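PDB 3FNR: arginine--tRNA ligase from Campylobacter jejuni, which catalyses the ATP-dependent attachment of L-arginine to its cognate tRNA, releasing AMP and diphosphate. Local coordinates for residues Leu403-Tyr414 / Phe432-Phe443. The protein carries 1 engineered substitution. Sequence-based numbering, arbitrary orientation.
Sequences LKNLAANFHKFY and FSLVALSIKTAF. With SO4 (sulfate ion), chain D.
F432 reaches into a group of three aromatic side chains, F410, F413 and Y414, on the neighbouring helix. Its CG lies anti to the carbonyl carbon (chi1 -75°), a rotation that carries the ring across to 403-414. CE1 of F410 sits over the centre of the F432 ring, 3.7 Å from F432 CE1, in a T-shaped stack with the planes at 77°. At Y414 the roles reverse in an offset edge-to-face pair, F432 CE1 lying 3.5 Å from Y414 CD2. F413 touches the rim of F432 as well. Phenylalanine suits this place because its flat ring offers a face to one neighbour and an edge to two others. Tyrosine adds a polar end to an aromatic face; here its OH donates to O2 of a sulfate, probably from the crystallisation liquor, also held by K353 and the backbone of V419 and V420.

One turn on, V435, branched at CB, turns its CG1 methyl onto both F410 CB and L406 CD1. The forked L406 sends its other methyl, CD2, to the small S438, whose hydroxyl bonds to the carbonyl of A380, and to the apolar CG1 of I439. The single methyl of A442 gives L403 a shallow seat, CD1 approaching its CB to 3.7 Å, while L403 CD2 reaches both that CB and the F443 ring. The axes of 403-414 and 432-443 run roughly antiparallel (156°), 10.7 Å apart at closest approach. Such apolar packing of successive antiparallel helices is characteristic of the all-helical DALR anticodon-binding domain of class I arginyl-tRNA synthetases.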
loop_
_atom_site.group_PDB
_atom_site.type_symbol
_atom_site.label_atom_id
_atom_site.label_comp_id
_atom_site.label_asym_id
_atom_site.label_seq_id
_atom_site.Cartn_x
_atom_site.Cartn_y
_atom_site.Cartn_z
ATOM N N LEU A 403 -9.005 12.877 -10.529
ATOM C CA LEU A 403 -9.774 11.979 -11.358
ATOM C C LEU A 403 -11.267 12.237 -11.220
ATOM O O LEU A 403 -11.994 12.221 -12.221
ATOM C CB LEU A 403 -9.445 10.556 -10.947
ATOM C CG LEU A 403 -8.907 9.567 -11.977
ATOM C CD1 LEU A 403 -8.167 10.234 -13.132
ATOM C CD2 LEU A 403 -8.021 8.590 -11.247
ATOM N N LYS A 404 -11.709 12.461 -9.981
ATOM C CA LYS A 404 -13.083 12.854 -9.668
ATOM C C LYS A 404 -13.514 14.081 -10.457
ATOM O O LYS A 404 -14.552 14.072 -11.121
ATOM C CB LYS A 404 -13.217 13.176 -8.181
ATOM C CG LYS A 404 -13.920 12.127 -7.362
ATOM C CD LYS A 404 -14.383 12.697 -6.014
ATOM C CE LYS A 404 -13.217 13.222 -5.171
ATOM N NZ LYS A 404 -13.657 13.731 -3.837
ATOM N N ASN A 405 -12.710 15.136 -10.370
ATOM C CA ASN A 405 -13.005 16.383 -11.046
ATOM C C ASN A 405 -12.938 16.249 -12.564
ATOM O O ASN A 405 -13.761 16.819 -13.271
ATOM C CB ASN A 405 -12.076 17.488 -10.551
ATOM C CG ASN A 405 -12.283 17.809 -9.080
ATOM O OD1 ASN A 405 -13.409 17.794 -8.573
ATOM N ND2 ASN A 405 -11.192 18.108 -8.388
ATOM N N LEU A 406 -11.973 15.483 -13.058
ATOM C CA LEU A 406 -11.838 15.258 -14.497
ATOM C C LEU A 406 -13.020 14.477 -15.069
ATOM O O LEU A 406 -13.479 14.768 -16.182
ATOM C CB LEU A 406 -10.533 14.530 -14.799
ATOM C CG LEU A 406 -10.170 14.169 -16.246
ATOM C CD1 LEU A 406 -10.004 15.406 -17.112
ATOM C CD2 LEU A 406 -8.899 13.367 -16.256
ATOM N N ALA A 407 -13.511 13.490 -14.317
ATOM C CA ALA A 407 -14.670 12.703 -14.751
ATOM C C ALA A 407 -15.927 13.571 -14.765
ATOM O O ALA A 407 -16.705 13.508 -15.714
ATOM C CB ALA A 407 -14.880 11.499 -13.868
ATOM N N ALA A 408 -16.100 14.382 -13.718
ATOM C CA ALA A 408 -17.238 15.287 -13.601
ATOM C C ALA A 408 -17.284 16.246 -14.790
ATOM O O ALA A 408 -18.311 16.364 -15.454
ATOM C CB ALA A 408 -17.164 16.071 -12.296
ATOM N N ASN A 409 -16.155 16.904 -15.053
ATOM C CA ASN A 409 -16.030 17.850 -16.147
ATOM C C ASN A 409 -16.188 17.213 -17.515
ATOM O O ASN A 409 -16.834 17.799 -18.378
ATOM C CB ASN A 409 -14.715 18.604 -16.049
ATOM C CG ASN A 409 -14.657 19.486 -14.835
ATOM O OD1 ASN A 409 -15.667 20.038 -14.410
ATOM N ND2 ASN A 409 -13.477 19.610 -14.252
ATOM N N PHE A 410 -15.626 16.017 -17.711
ATOM C CA PHE A 410 -15.856 15.283 -18.956
ATOM C C PHE A 410 -17.334 15.003 -19.180
ATOM O O PHE A 410 -17.867 15.328 -20.236
ATOM C CB PHE A 410 -15.108 13.949 -19.031
ATOM C CG PHE A 410 -15.604 13.069 -20.151
ATOM C CD1 PHE A 410 -15.258 13.349 -21.463
ATOM C CD2 PHE A 410 -16.454 11.992 -19.897
ATOM C CE1 PHE A 410 -15.738 12.568 -22.512
ATOM C CE2 PHE A 410 -16.939 11.204 -20.932
ATOM C CZ PHE A 410 -16.587 11.494 -22.240
ATOM N N HIS A 411 -17.971 14.370 -18.194
ATOM C CA HIS A 411 -19.365 13.977 -18.290
ATOM C C HIS A 411 -20.228 15.163 -18.673
ATOM O O HIS A 411 -21.016 15.070 -19.607
ATOM C CB HIS A 411 -19.858 13.354 -16.977
ATOM C CG HIS A 411 -19.444 11.923 -16.790
ATOM N ND1 HIS A 411 -19.762 10.933 -17.693
ATOM C CD2 HIS A 411 -18.754 11.313 -15.795
ATOM C CE1 HIS A 411 -19.284 9.776 -17.267
ATOM N NE2 HIS A 411 -18.664 9.979 -16.118
ATOM N N LYS A 412 -20.040 16.277 -17.967
ATOM C CA LYS A 412 -20.789 17.490 -18.212
ATOM C C LYS A 412 -20.523 18.018 -19.628
ATOM O O LYS A 412 -21.461 18.356 -20.345
ATOM C CB LYS A 412 -20.470 18.543 -17.151
ATOM C CG LYS A 412 -21.478 19.676 -17.119
ATOM C CD LYS A 412 -20.872 20.986 -16.632
ATOM C CE LYS A 412 -21.951 22.060 -16.457
ATOM N NZ LYS A 412 -22.801 22.234 -17.671
ATOM N N PHE A 413 -19.261 18.044 -20.044
ATOM C CA PHE A 413 -18.927 18.445 -21.410
ATOM C C PHE A 413 -19.622 17.592 -22.472
ATOM O O PHE A 413 -20.237 18.131 -23.390
ATOM C CB PHE A 413 -17.417 18.442 -21.649
ATOM C CG PHE A 413 -17.023 18.932 -23.017
ATOM C CD1 PHE A 413 -16.686 18.037 -24.029
ATOM C CD2 PHE A 413 -16.999 20.296 -23.295
ATOM C CE1 PHE A 413 -16.334 18.502 -25.293
ATOM C CE2 PHE A 413 -16.640 20.768 -24.549
ATOM C CZ PHE A 413 -16.308 19.885 -25.547
ATOM N N TYR A 414 -19.520 16.271 -22.349
ATOM C CA TYR A 414 -20.072 15.367 -23.360
ATOM C C TYR A 414 -21.604 15.392 -23.414
ATOM O O TYR A 414 -22.187 15.204 -24.478
ATOM C CB TYR A 414 -19.519 13.952 -23.175
ATOM C CG TYR A 414 -19.952 12.925 -24.209
ATOM C CD1 TYR A 414 -20.194 11.618 -23.826
ATOM C CD2 TYR A 414 -20.109 13.249 -25.565
ATOM C CE1 TYR A 414 -20.592 10.656 -24.737
ATOM C CE2 TYR A 414 -20.517 12.281 -26.493
ATOM C CZ TYR A 414 -20.751 10.985 -26.060
ATOM O OH TYR A 414 -21.145 9.993 -26.925
ATOM N N PHE A 432 -11.234 13.830 -26.403
ATOM C CA PHE A 432 -11.710 12.697 -25.608
ATOM C C PHE A 432 -10.624 11.647 -25.426
ATOM O O PHE A 432 -10.496 11.076 -24.342
ATOM C CB PHE A 432 -12.956 12.069 -26.243
ATOM C CG PHE A 432 -14.226 12.870 -26.051
ATOM C CD1 PHE A 432 -15.458 12.267 -26.254
ATOM C CD2 PHE A 432 -14.195 14.211 -25.662
ATOM C CE1 PHE A 432 -16.634 12.981 -26.093
ATOM C CE2 PHE A 432 -15.369 14.940 -25.504
ATOM C CZ PHE A 432 -16.589 14.324 -25.717
ATOM N N SER A 433 -9.827 11.423 -26.473
ATOM C CA SER A 433 -8.766 10.413 -26.443
ATOM C C SER A 433 -7.716 10.771 -25.410
ATOM O O SER A 433 -7.122 9.892 -24.787
ATOM C CB SER A 433 -8.115 10.241 -27.813
ATOM O OG SER A 433 -7.258 11.325 -28.108
ATOM N N LEU A 434 -7.520 12.070 -25.215
ATOM C CA LEU A 434 -6.595 12.554 -24.212
ATOM C C LEU A 434 -7.147 12.439 -22.783
ATOM O O LEU A 434 -6.400 12.130 -21.856
ATOM C CB LEU A 434 -6.205 13.986 -24.538
ATOM C CG LEU A 434 -4.988 14.549 -23.821
ATOM C CD1 LEU A 434 -3.709 13.804 -24.200
ATOM C CD2 LEU A 434 -4.904 15.981 -24.210
ATOM N N VAL A 435 -8.444 12.687 -22.615
ATOM C CA VAL A 435 -9.134 12.482 -21.330
ATOM C C VAL A 435 -9.094 11.001 -20.923
ATOM O O VAL A 435 -8.777 10.672 -19.782
ATOM C CB VAL A 435 -10.598 13.000 -21.373
ATOM C CG1 VAL A 435 -11.323 12.757 -20.051
ATOM C CG2 VAL A 435 -10.627 14.498 -21.721
ATOM N N ALA A 436 -9.387 10.118 -21.873
ATOM C CA ALA A 436 -9.302 8.682 -21.645
ATOM C C ALA A 436 -7.896 8.269 -21.197
ATOM O O ALA A 436 -7.750 7.406 -20.332
ATOM C CB ALA A 436 -9.711 7.918 -22.898
ATOM N N LEU A 437 -6.879 8.916 -21.766
ATOM C CA LEU A 437 -5.488 8.602 -21.469
ATOM C C LEU A 437 -5.083 9.018 -20.056
ATOM O O LEU A 437 -4.395 8.263 -19.372
ATOM C CB LEU A 437 -4.554 9.220 -22.516
ATOM C CG LEU A 437 -3.037 9.029 -22.357
ATOM C CD1 LEU A 437 -2.632 7.550 -22.378
ATOM C CD2 LEU A 437 -2.278 9.823 -23.396
ATOM N N SER A 438 -5.526 10.200 -19.625
ATOM C CA SER A 438 -5.302 10.672 -18.258
ATOM C C SER A 438 -6.006 9.798 -17.223
ATOM O O SER A 438 -5.449 9.530 -16.160
ATOM C CB SER A 438 -5.761 12.115 -18.108
ATOM O OG SER A 438 -4.973 12.963 -18.924
ATOM N N ILE A 439 -7.219 9.351 -17.541
ATOM C CA ILE A 439 -7.977 8.488 -16.637
ATOM C C ILE A 439 -7.224 7.169 -16.454
ATOM O O ILE A 439 -6.934 6.761 -15.315
ATOM C CB ILE A 439 -9.437 8.279 -17.130
ATOM C CG1 ILE A 439 -10.249 9.553 -16.885
ATOM C CG2 ILE A 439 -10.103 7.094 -16.432
ATOM C CD1 ILE A 439 -11.616 9.559 -17.511
ATOM N N LYS A 440 -6.849 6.565 -17.581
ATOM C CA LYS A 440 -6.123 5.296 -17.625
ATOM C C LYS A 440 -4.771 5.360 -16.910
ATOM O O LYS A 440 -4.460 4.495 -16.091
ATOM C CB LYS A 440 -5.934 4.858 -19.084
ATOM C CG LYS A 440 -5.152 3.571 -19.252
ATOM C CD LYS A 440 -5.580 2.844 -20.508
ATOM C CE LYS A 440 -4.576 3.007 -21.618
ATOM N NZ LYS A 440 -3.534 1.956 -21.498
ATOM N N THR A 441 -3.979 6.381 -17.232
ATOM C CA THR A 441 -2.693 6.607 -16.589
ATOM C C THR A 441 -2.834 6.720 -15.064
ATOM O O THR A 441 -2.276 5.901 -14.339
ATOM C CB THR A 441 -1.983 7.846 -17.176
ATOM O OG1 THR A 441 -1.809 7.660 -18.591
ATOM C CG2 THR A 441 -0.621 8.072 -16.514
ATOM N N ALA A 442 -3.606 7.699 -14.593
ATOM C CA ALA A 442 -3.759 7.943 -13.158
ATOM C C ALA A 442 -4.301 6.719 -12.420
ATOM O O ALA A 442 -3.771 6.346 -11.363
ATOM C CB ALA A 442 -4.644 9.146 -12.913
ATOM N N PHE A 443 -5.342 6.105 -12.990
ATOM C CA PHE A 443 -5.918 4.865 -12.457
ATOM C C PHE A 443 -4.890 3.745 -12.319
ATOM O O PHE A 443 -4.893 3.041 -11.319
ATOM C CB PHE A 443 -7.071 4.362 -13.329
ATOM C CG PHE A 443 -8.437 4.529 -12.717
ATOM C CD1 PHE A 443 -9.573 4.225 -13.459
ATOM C CD2 PHE A 443 -8.597 4.977 -11.410
ATOM C CE1 PHE A 443 -10.842 4.360 -12.910
ATOM C CE2 PHE A 443 -9.858 5.120 -10.855
ATOM C CZ PHE A 443 -10.985 4.809 -11.600
HETATM S S SO4 D . -23.010 11.819 -29.696
HETATM O O1 SO4 D . -22.138 11.748 -30.855
HETATM O O2 SO4 D . -22.724 10.682 -28.830
HETATM O O3 SO4 D . -22.802 13.068 -28.978
HETATM O O4 SO4 D . -24.398 11.778 -30.135
#